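Local coordinates for protein thiamine pyrophosphokinase (Candida albicans, PDB 2G9Z) that probably transfers a pyrophosphate group from ATP to thiamine to make thiamine diphosphate, working as a dimer with magnesium, at residues C278-L283 with Y294-D299; W303-E306 with Q310-S313. All coordinates share one frame; numbering follows the deposited sequence.

Contact 1. Residues C278-L283 with Y294-D299; sequences CGLLPL and YGLKYD. With VNP (3-[(4-amino-2-methylpyrimidin-5-yl)methyl]-5-(2-{[hydroxy(phosphonoamino)phosphoryl]oxy}ethyl)-4-methyl-1,3-thiazol-3-I um), chain N.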
ATOM      1  N   CYS A 278      10.770   8.816  -6.002  1.00 12.37           N
ATOM      2  CA  CYS A 278      10.535   8.706  -4.566  1.00 12.58           C
ATOM      3  C   CYS A 278       9.223   9.379  -4.184  1.00 12.75           C
ATOM      4  O   CYS A 278       8.599  10.066  -4.995  1.00 11.31           O
ATOM      5  CB  CYS A 278      11.686   9.336  -3.772  1.00 11.91           C
ATOM      6  SG  CYS A 278      11.847  11.121  -3.993  1.00 15.81           S
ATOM      7  N   GLY A 279       8.806   9.165  -2.943  1.00 12.34           N
ATOM      8  CA  GLY A 279       7.570   9.756  -2.475  1.00 12.63           C
ATOM      9  C   GLY A 279       7.612   9.999  -0.988  1.00 11.83           C
ATOM     10  O   GLY A 279       8.365   9.351  -0.274  1.00 13.13           O
ATOM     11  N   LEU A 280       6.810  10.951  -0.524  1.00 13.86           N
ATOM     12  CA  LEU A 280       6.733  11.278   0.898  1.00 15.19           C
ATOM     13  C   LEU A 280       5.271  11.058   1.227  1.00 15.77           C
ATOM     14  O   LEU A 280       4.407  11.771   0.735  1.00 14.69           O
ATOM     15  CB  LEU A 280       7.153  12.729   1.139  1.00 14.08           C
ATOM     16  CG  LEU A 280       8.651  12.971   0.918  1.00 18.07           C
ATOM     17  CD1 LEU A 280       8.961  12.985  -0.572  1.00 20.25           C
ATOM     18  CD2 LEU A 280       9.061  14.294   1.551  1.00 21.27           C
ATOM     19  N   LEU A 281       5.004  10.060   2.061  1.00 15.48           N
ATOM     20  CA  LEU A 281       3.633   9.675   2.366  1.00 15.30           C
ATOM     21  C   LEU A 281       3.180   9.907   3.802  1.00 12.85           C
ATOM     22  O   LEU A 281       3.615   9.222   4.723  1.00 12.24           O
ATOM     23  CB  LEU A 281       3.481   8.205   1.967  1.00 16.12           C
ATOM     24  CG  LEU A 281       4.353   7.964   0.720  1.00 17.92           C
ATOM     25  CD1 LEU A 281       4.528   6.491   0.453  1.00 20.99           C
ATOM     26  CD2 LEU A 281       3.746   8.682  -0.481  1.00 17.95           C
ATOM     27  N   PRO A 282       2.283  10.886   4.004  1.00 15.13           N
ATOM     28  CA  PRO A 282       1.755  11.229   5.328  1.00 14.43           C
ATOM     29  C   PRO A 282       0.669  10.241   5.746  1.00 15.81           C
ATOM     30  O   PRO A 282      -0.523  10.541   5.674  1.00 16.81           O
ATOM     31  CB  PRO A 282       1.220  12.640   5.119  1.00 13.86           C
ATOM     32  CG  PRO A 282       0.669  12.575   3.729  1.00 14.16           C
ATOM     33  CD  PRO A 282       1.721  11.772   2.964  1.00 15.19           C
ATOM     34  N   LEU A 283       1.095   9.064   6.190  1.00 17.58           N
ATOM     35  CA  LEU A 283       0.172   8.009   6.584  1.00 18.26           C
ATOM     36  C   LEU A 283      -0.127   7.892   8.081  1.00 20.85           C
ATOM     37  O   LEU A 283      -0.764   6.928   8.506  1.00 25.73           O
ATOM     38  CB  LEU A 283       0.693   6.673   6.048  1.00 16.04           C
ATOM     39  CG  LEU A 283       0.727   6.620   4.514  1.00 16.93           C
ATOM     40  CD1 LEU A 283       1.529   5.427   4.017  1.00 17.39           C
ATOM     41  CD2 LEU A 283      -0.701   6.568   3.999  1.00 17.91           C
ATOM     42  N   TYR A 294      15.726  19.456   0.197  1.00 15.94           N
ATOM     43  CA  TYR A 294      16.862  19.995  -0.543  1.00 16.88           C
ATOM     44  C   TYR A 294      17.490  18.799  -1.248  1.00 15.16           C
ATOM     45  O   TYR A 294      18.055  17.923  -0.596  1.00 16.09           O
ATOM     46  CB  TYR A 294      17.868  20.630   0.421  1.00 18.66           C
ATOM     47  CG  TYR A 294      17.234  21.608   1.381  1.00 22.80           C
ATOM     48  CD1 TYR A 294      17.081  22.957   1.044  1.00 24.56           C
ATOM     49  CD2 TYR A 294      16.725  21.173   2.604  1.00 23.15           C
ATOM     50  CE1 TYR A 294      16.432  23.846   1.906  1.00 25.47           C
ATOM     51  CE2 TYR A 294      16.076  22.047   3.465  1.00 27.33           C
ATOM     52  CZ  TYR A 294      15.931  23.379   3.113  1.00 25.43           C
ATOM     53  OH  TYR A 294      15.276  24.230   3.972  1.00 28.57           O
ATOM     54  N   GLY A 295      17.374  18.747  -2.569  1.00 13.78           N
ATOM     55  CA  GLY A 295      17.944  17.627  -3.296  1.00 14.57           C
ATOM     56  C   GLY A 295      16.943  16.792  -4.077  1.00 13.94           C
ATOM     57  O   GLY A 295      17.331  15.887  -4.807  1.00 16.89           O
ATOM     58  N   LEU A 296      15.655  17.068  -3.919  1.00 14.94           N
ATOM     59  CA  LEU A 296      14.650  16.331  -4.676  1.00 15.16           C
ATOM     60  C   LEU A 296      14.358  17.125  -5.950  1.00 16.75           C
ATOM     61  O   LEU A 296      14.545  18.343  -5.975  1.00 16.88           O
ATOM     62  CB  LEU A 296      13.370  16.157  -3.854  1.00 13.17           C
ATOM     63  CG  LEU A 296      13.570  15.401  -2.536  1.00 16.03           C
ATOM     64  CD1 LEU A 296      12.221  15.208  -1.847  1.00 14.94           C
ATOM     65  CD2 LEU A 296      14.234  14.051  -2.808  1.00 15.05           C
ATOM     66  N   LYS A 297      13.917  16.434  -6.998  1.00 16.27           N
ATOM     67  CA  LYS A 297      13.600  17.074  -8.273  1.00 17.49           C
ATOM     68  C   LYS A 297      12.559  18.169  -8.058  1.00 18.39           C
ATOM     69  O   LYS A 297      12.651  19.252  -8.634  1.00 19.90           O
ATOM     70  CB  LYS A 297      13.077  16.032  -9.263  1.00 18.06           C
ATOM     71  CG  LYS A 297      12.730  16.572 -10.654  1.00 18.46           C
ATOM     72  CD  LYS A 297      13.957  17.034 -11.416  1.00 19.39           C
ATOM     73  CE  LYS A 297      13.572  17.568 -12.796  1.00 21.77           C
ATOM     74  NZ  LYS A 297      14.761  18.090 -13.528  1.00 22.24           N
ATOM     75  N   TYR A 298      11.570  17.879  -7.224  1.00 16.51           N
ATOM     76  CA  TYR A 298      10.535  18.850  -6.902  1.00 17.13           C
ATOM     77  C   TYR A 298      10.691  19.117  -5.407  1.00 17.50           C
ATOM     78  O   TYR A 298      10.007  18.519  -4.574  1.00 14.93           O
ATOM     79  CB  TYR A 298       9.157  18.271  -7.233  1.00 15.89           C
ATOM     80  CG  TYR A 298       9.057  17.853  -8.681  1.00 17.05           C
ATOM     81  CD1 TYR A 298       8.689  18.765  -9.673  1.00 15.11           C
ATOM     82  CD2 TYR A 298       9.404  16.563  -9.073  1.00 16.30           C
ATOM     83  CE1 TYR A 298       8.671  18.395 -11.017  1.00 17.66           C
ATOM     84  CE2 TYR A 298       9.394  16.188 -10.410  1.00 17.60           C
ATOM     85  CZ  TYR A 298       9.029  17.103 -11.376  1.00 17.36           C
ATOM     86  OH  TYR A 298       9.043  16.721 -12.699  1.00 19.38           O
ATOM     87  N   ASP A 299      11.638  19.994  -5.080  1.00 17.71           N
ATOM     88  CA  ASP A 299      11.914  20.335  -3.695  1.00 17.47           C
ATOM     89  C   ASP A 299      10.781  21.140  -3.105  1.00 17.63           C
ATOM     90  O   ASP A 299      10.193  21.997  -3.767  1.00 19.92           O
ATOM     91  CB  ASP A 299      13.231  21.119  -3.561  1.00 16.15           C
ATOM     92  CG  ASP A 299      14.435  20.208  -3.367  1.00 19.65           C
ATOM     93  OD1 ASP A 299      14.265  19.121  -2.759  1.00 17.83           O
ATOM     94  OD2 ASP A 299      15.552  20.581  -3.802  1.00 17.65           O
TER
HETATM   95  O2G VNP N 601       6.390   9.516 -13.994  1.00 23.52           O
HETATM   96  PG  VNP N 601       5.807   8.251 -13.193  1.00 22.16           P
HETATM   97  O3G VNP N 601       6.588   8.004 -11.959  1.00 24.39           O
HETATM   98  O1G VNP N 601       5.893   7.008 -14.213  1.00 26.22           O
HETATM   99  N3B VNP N 601       4.237   8.525 -12.875  1.00 20.41           N
HETATM  100  PB  VNP N 601       3.467   9.387 -14.016  1.00 20.46           P
HETATM  101  O2B VNP N 601       2.016   9.358 -13.725  1.00 19.71           O
HETATM  102  O1B VNP N 601       3.913   8.894 -15.337  1.00 19.22           O
HETATM  103  O1  VNP N 601       4.025  10.886 -13.823  1.00 21.01           O
HETATM  104  C7  VNP N 601       3.868  11.654 -12.624  1.00 21.45           C
HETATM  105  C12 VNP N 601       3.856  13.122 -13.052  1.00 20.34           C
HETATM  106  C11 VNP N 601       3.842  14.173 -11.938  1.00 19.11           C
HETATM  107  C10 VNP N 601       5.171  14.423 -11.220  1.00 15.29           C
HETATM  108  CM4 VNP N 601       6.528  14.254 -11.908  1.00 13.85           C
HETATM  109  S1  VNP N 601       2.749  13.892 -10.506  1.00 19.00           S
HETATM  110  C9  VNP N 601       3.818  14.746  -9.417  1.00 17.22           C
HETATM  111  N5  VNP N 601       5.046  14.780  -9.938  1.00 16.83           N
HETATM  112  C7A VNP N 601       6.235  15.104  -9.133  1.00 14.78           C
HETATM  113  C5A VNP N 601       5.942  16.016  -7.938  1.00 14.36           C
HETATM  114  C6A VNP N 601       6.223  15.494  -6.682  1.00 14.36           C
HETATM  115  N1A VNP N 601       6.092  16.229  -5.593  1.00 15.72           N
HETATM  116  C2A VNP N 601       5.682  17.502  -5.668  1.00 13.40           C
HETATM  117  CM2 VNP N 601       5.576  18.338  -4.390  1.00 16.52           C
HETATM  118  N3A VNP N 601       5.390  18.048  -6.856  1.00 12.71           N
HETATM  119  C4A VNP N 601       5.510  17.338  -7.988  1.00 14.92           C
HETATM  120  N4A VNP N 601       5.215  17.919  -9.148  1.00 17.29           N
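Leu296 meets strand 278-281 through its two methyl branches, each with its own partner: CD2 lies 4.0 Å from SG of Cys278, and CD1 lies 4.1 Å from CD1 of Leu280. Both partners sit on one face of the strand, separated by Gly279, so the leucine fork spans a two-residue step. CG of Leu296 is anti to the carbonyl carbon (chi1 -60°), which carries both methyls toward the strand and bridges backbones whose nearest CA atoms, those of Cys278 and Leu296, are 8.7 Å apart. No hydrogen bond joins the segments and only 97 Å² is buried between them, which marks a purely apolar touch. The small patch is buried because neighbours pack round it: Met333 and Ile335 on Cys278, Val325 on Leu280, and Phe323 on Leu296.

Polar order lies within 294-299. The carboxylate of Asp299 reaches back to two successive amides. Its OD2 takes Gly295 N at 2.9 Å through the syn lone pair, whereas OD1 takes Leu296 N at 2.7 Å from above the carboxylate plane, 38° out of it. Ser293 and Gln27 bind the same group, which should hold its rotation fixed. The looser side is that of Lys297, partly exposed.

VNP lies along the ring of Tyr298, its bridging methylene C7A over one face, offset toward the rim, 3.5 Å from CD2 of Tyr298, with pyrimidine atoms beside CG and the thiazolium methyl CM4 near OH. That OH is hydrogen-bonded to Gln151 of the second subunit. Leu296, in the loop between strands 289-294 and 298-301, thus packs on strand 277-281 in the core between two sheets, consistent with the β-sandwich of the vitamin B1 binding domain, and the nearby Tyr298 lines the thiamine pocket.

Contact 2. Residues W303-E306 with Q310-S313; sequences WKTE and QVSS. With VNP (3-[(4-amino-2-methylpyrimidin-5-yl)methyl]-5-(2-{[hydroxy(phosphonoamino)phosphoryl]oxy}ethyl)-4-methyl-1,3-thiazol-3-I um), chain N.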
ATOM      1  N   TRP A 303       5.927  23.155   2.655  1.00 21.11           N
ATOM      2  CA  TRP A 303       4.860  22.478   1.927  1.00 20.98           C
ATOM      3  C   TRP A 303       4.083  21.545   2.856  1.00 21.68           C
ATOM      4  O   TRP A 303       4.644  20.576   3.381  1.00 20.83           O
ATOM      5  CB  TRP A 303       5.481  21.683   0.779  1.00 20.37           C
ATOM      6  CG  TRP A 303       4.551  21.342  -0.331  1.00 20.69           C
ATOM      7  CD1 TRP A 303       4.057  22.191  -1.277  1.00 20.57           C
ATOM      8  CD2 TRP A 303       4.041  20.043  -0.648  1.00 19.40           C
ATOM      9  NE1 TRP A 303       3.275  21.499  -2.171  1.00 22.64           N
ATOM     10  CE2 TRP A 303       3.247  20.178  -1.808  1.00 21.21           C
ATOM     11  CE3 TRP A 303       4.182  18.776  -0.067  1.00 20.21           C
ATOM     12  CZ2 TRP A 303       2.593  19.091  -2.399  1.00 19.88           C
ATOM     13  CZ3 TRP A 303       3.532  17.695  -0.653  1.00 17.88           C
ATOM     14  CH2 TRP A 303       2.748  17.861  -1.807  1.00 21.55           C
ATOM     15  N   LYS A 304       2.796  21.838   3.046  1.00 21.16           N
ATOM     16  CA  LYS A 304       1.928  21.049   3.923  1.00 21.18           C
ATOM     17  C   LYS A 304       1.355  19.833   3.209  1.00 20.32           C
ATOM     18  O   LYS A 304       0.708  19.959   2.167  1.00 19.27           O
ATOM     19  CB  LYS A 304       0.768  21.903   4.437  1.00 23.07           C
ATOM     20  CG  LYS A 304       1.183  23.180   5.132  1.00 27.53           C
ATOM     21  CD  LYS A 304      -0.026  24.016   5.501  1.00 30.03           C
ATOM     22  CE  LYS A 304       0.388  25.373   6.041  1.00 34.00           C
ATOM     23  NZ  LYS A 304      -0.793  26.249   6.294  1.00 36.77           N
ATOM     24  N   THR A 305       1.578  18.659   3.785  1.00 19.05           N
ATOM     25  CA  THR A 305       1.092  17.426   3.185  1.00 18.08           C
ATOM     26  C   THR A 305       0.200  16.608   4.118  1.00 17.72           C
ATOM     27  O   THR A 305       0.420  16.556   5.331  1.00 18.14           O
ATOM     28  CB  THR A 305       2.270  16.541   2.727  1.00 16.14           C
ATOM     29  OG1 THR A 305       1.760  15.403   2.018  1.00 15.72           O
ATOM     30  CG2 THR A 305       3.095  16.070   3.929  1.00 16.49           C
ATOM     31  N   GLU A 306      -0.817  15.979   3.544  1.00 18.40           N
ATOM     32  CA  GLU A 306      -1.727  15.147   4.319  1.00 19.41           C
ATOM     33  C   GLU A 306      -2.654  14.384   3.385  1.00 17.72           C
ATOM     34  O   GLU A 306      -2.857  14.781   2.238  1.00 15.22           O
ATOM     35  CB  GLU A 306      -2.553  16.009   5.288  1.00 22.14           C
ATOM     36  CG  GLU A 306      -3.602  16.903   4.634  1.00 27.18           C
ATOM     37  CD  GLU A 306      -4.316  17.797   5.643  1.00 31.78           C
ATOM     38  OE1 GLU A 306      -4.691  17.302   6.728  1.00 35.92           O
ATOM     39  OE2 GLU A 306      -4.509  18.993   5.350  1.00 35.69           O
ATOM     40  N   GLN A 310      -2.679  17.361  -0.461  1.00 19.63           N
ATOM     41  CA  GLN A 310      -1.567  17.140  -1.379  1.00 17.96           C
ATOM     42  C   GLN A 310      -0.564  16.150  -0.806  1.00 15.98           C
ATOM     43  O   GLN A 310      -0.240  16.179   0.383  1.00 16.72           O
ATOM     44  CB  GLN A 310      -0.863  18.466  -1.726  1.00 20.46           C
ATOM     45  CG  GLN A 310      -0.899  19.523  -0.629  1.00 23.34           C
ATOM     46  CD  GLN A 310      -0.196  20.818  -1.031  1.00 24.99           C
ATOM     47  OE1 GLN A 310      -0.350  21.303  -2.153  1.00 27.68           O
ATOM     48  NE2 GLN A 310       0.565  21.383  -0.109  1.00 22.68           N
ATOM     49  N   VAL A 311      -0.096  15.259  -1.669  1.00 14.27           N
ATOM     50  CA  VAL A 311       0.887  14.253  -1.306  1.00 13.52           C
ATOM     51  C   VAL A 311       1.926  14.227  -2.413  1.00 11.75           C
ATOM     52  O   VAL A 311       1.592  14.137  -3.589  1.00 12.12           O
ATOM     53  CB  VAL A 311       0.258  12.840  -1.184  1.00 15.16           C
ATOM     54  CG1 VAL A 311       1.370  11.786  -1.065  1.00 13.13           C
ATOM     55  CG2 VAL A 311      -0.648  12.775   0.033  1.00 12.20           C
ATOM     56  N   SER A 312       3.192  14.330  -2.038  1.00 13.79           N
ATOM     57  CA  SER A 312       4.245  14.302  -3.030  1.00 13.61           C
ATOM     58  C   SER A 312       4.510  12.867  -3.478  1.00 15.40           C
ATOM     59  O   SER A 312       5.036  12.054  -2.714  1.00 14.75           O
ATOM     60  CB  SER A 312       5.529  14.911  -2.459  1.00 11.58           C
ATOM     61  OG  SER A 312       6.595  14.815  -3.391  1.00 13.77           O
ATOM     62  N   SER A 313       4.108  12.552  -4.707  1.00 14.52           N
ATOM     63  CA  SER A 313       4.352  11.231  -5.275  1.00 15.31           C
ATOM     64  C   SER A 313       5.007  11.499  -6.618  1.00 14.28           C
ATOM     65  O   SER A 313       4.886  12.600  -7.160  1.00 14.93           O
ATOM     66  CB  SER A 313       3.055  10.425  -5.443  1.00 13.51           C
ATOM     67  OG  SER A 313       2.143  11.055  -6.317  1.00 21.54           O
TER
HETATM   68  O2G VNP N 601       6.390   9.516 -13.994  1.00 23.52           O
HETATM   69  PG  VNP N 601       5.807   8.251 -13.193  1.00 22.16           P
HETATM   70  O3G VNP N 601       6.588   8.004 -11.959  1.00 24.39           O
HETATM   71  O1G VNP N 601       5.893   7.008 -14.213  1.00 26.22           O
HETATM   72  N3B VNP N 601       4.237   8.525 -12.875  1.00 20.41           N
HETATM   73  PB  VNP N 601       3.467   9.387 -14.016  1.00 20.46           P
HETATM   74  O2B VNP N 601       2.016   9.358 -13.725  1.00 19.71           O
HETATM   75  O1B VNP N 601       3.913   8.894 -15.337  1.00 19.22           O
HETATM   76  O1  VNP N 601       4.025  10.886 -13.823  1.00 21.01           O
HETATM   77  C7  VNP N 601       3.868  11.654 -12.624  1.00 21.45           C
HETATM   78  C12 VNP N 601       3.856  13.122 -13.052  1.00 20.34           C
HETATM   79  C11 VNP N 601       3.842  14.173 -11.938  1.00 19.11           C
HETATM   80  C10 VNP N 601       5.171  14.423 -11.220  1.00 15.29           C
HETATM   81  CM4 VNP N 601       6.528  14.254 -11.908  1.00 13.85           C
HETATM   82  S1  VNP N 601       2.749  13.892 -10.506  1.00 19.00           S
HETATM   83  C9  VNP N 601       3.818  14.746  -9.417  1.00 17.22           C
HETATM   84  N5  VNP N 601       5.046  14.780  -9.938  1.00 16.83           N
HETATM   85  C7A VNP N 601       6.235  15.104  -9.133  1.00 14.78           C
HETATM   86  C5A VNP N 601       5.942  16.016  -7.938  1.00 14.36           C
HETATM   87  C6A VNP N 601       6.223  15.494  -6.682  1.00 14.36           C
HETATM   88  N1A VNP N 601       6.092  16.229  -5.593  1.00 15.72           N
HETATM   89  C2A VNP N 601       5.682  17.502  -5.668  1.00 13.40           C
HETATM   90  CM2 VNP N 601       5.576  18.338  -4.390  1.00 16.52           C
HETATM   91  N3A VNP N 601       5.390  18.048  -6.856  1.00 12.71           N
HETATM   92  C4A VNP N 601       5.510  17.338  -7.988  1.00 14.92           C
HETATM   93  N4A VNP N 601       5.215  17.919  -9.148  1.00 17.29           N
HETATM   94  O   HOH W   1       4.094  14.414   0.628  0.99 11.85           O
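The indole of Trp303 is layered between an amide and the ligand: NE2 of Gln310 lies 3.3 Å above one face, offset toward the rim, and methyl CM2 of VNP lies over the opposite face, 3.7 Å from CZ2 of Trp303. Ring and amide planes are 25° apart, which makes this an amide-π stack. In the indole plane, the edge meets the carbonyl carbon of Val311 and a water. Trp303 and Ser312 both belong to the thiamine pocket of the vitamin B1 binding domain, and the short connection between the segments brings them together. CG of Trp303 is anti to the backbone N (chi1 -159°), which swings the six-membered ring toward 310-313.

The amide of Gln310 is fixed by a second interaction. NE2 donates to Lys304 O at 2.7 Å in a nearly straight bond (169° at the hydrogen), with the acceptor in the amide plane. One group therefore stacks on the indole and ties down the carbonyl of Lys304, the residue after Trp303. The backbone carbonyl of Gln310 is gripped twice, by OG1 of Thr305 at 2.7 Å, in the carbonyl plane on a lone pair, and by the more distant Glu306 N at 3.2 Å. Since the threonine hydroxyl gives its proton to that carbonyl, it can accept one from the water at the indole edge, and this water in turn accepts from Ser312 N. The chain of bonds links strand 303-305 to the backbone of the ligand-binding serine.

Lys304, Glu306 and Gln310 are partly exposed and lie toward the outside of the contact. At the buried end, CB of Ser312 packs against CZ3 of Trp303, and the Ser312 hydroxyl, also hydrogen-bonded to ND2 of Asn315, donates to pyrimidine nitrogen N1A of VNP across 2.7 Å from OG.

Both segments of contact 1 precede those of contact 2 in sequence, with strand 298-301 leading directly to strand 303-305. Their centres are 9 Å apart, and all four segments belong to the vitamin B1 binding domain. They meet physically: Leu280 N lies 3.0 Å from Ser312 O in a probable hydrogen bond, and CG of Pro282 packs 3.5 Å from OG1 of Thr305. Strands 277-281 and 303-305 belong to different β-sheets, the latter at an outer position of its five-stranded sheet within the chain. Both contacts touch VNP and the second subunit, consistent with a thiamine site assembled from neighbouring β-sheets and completed across the dimer interface.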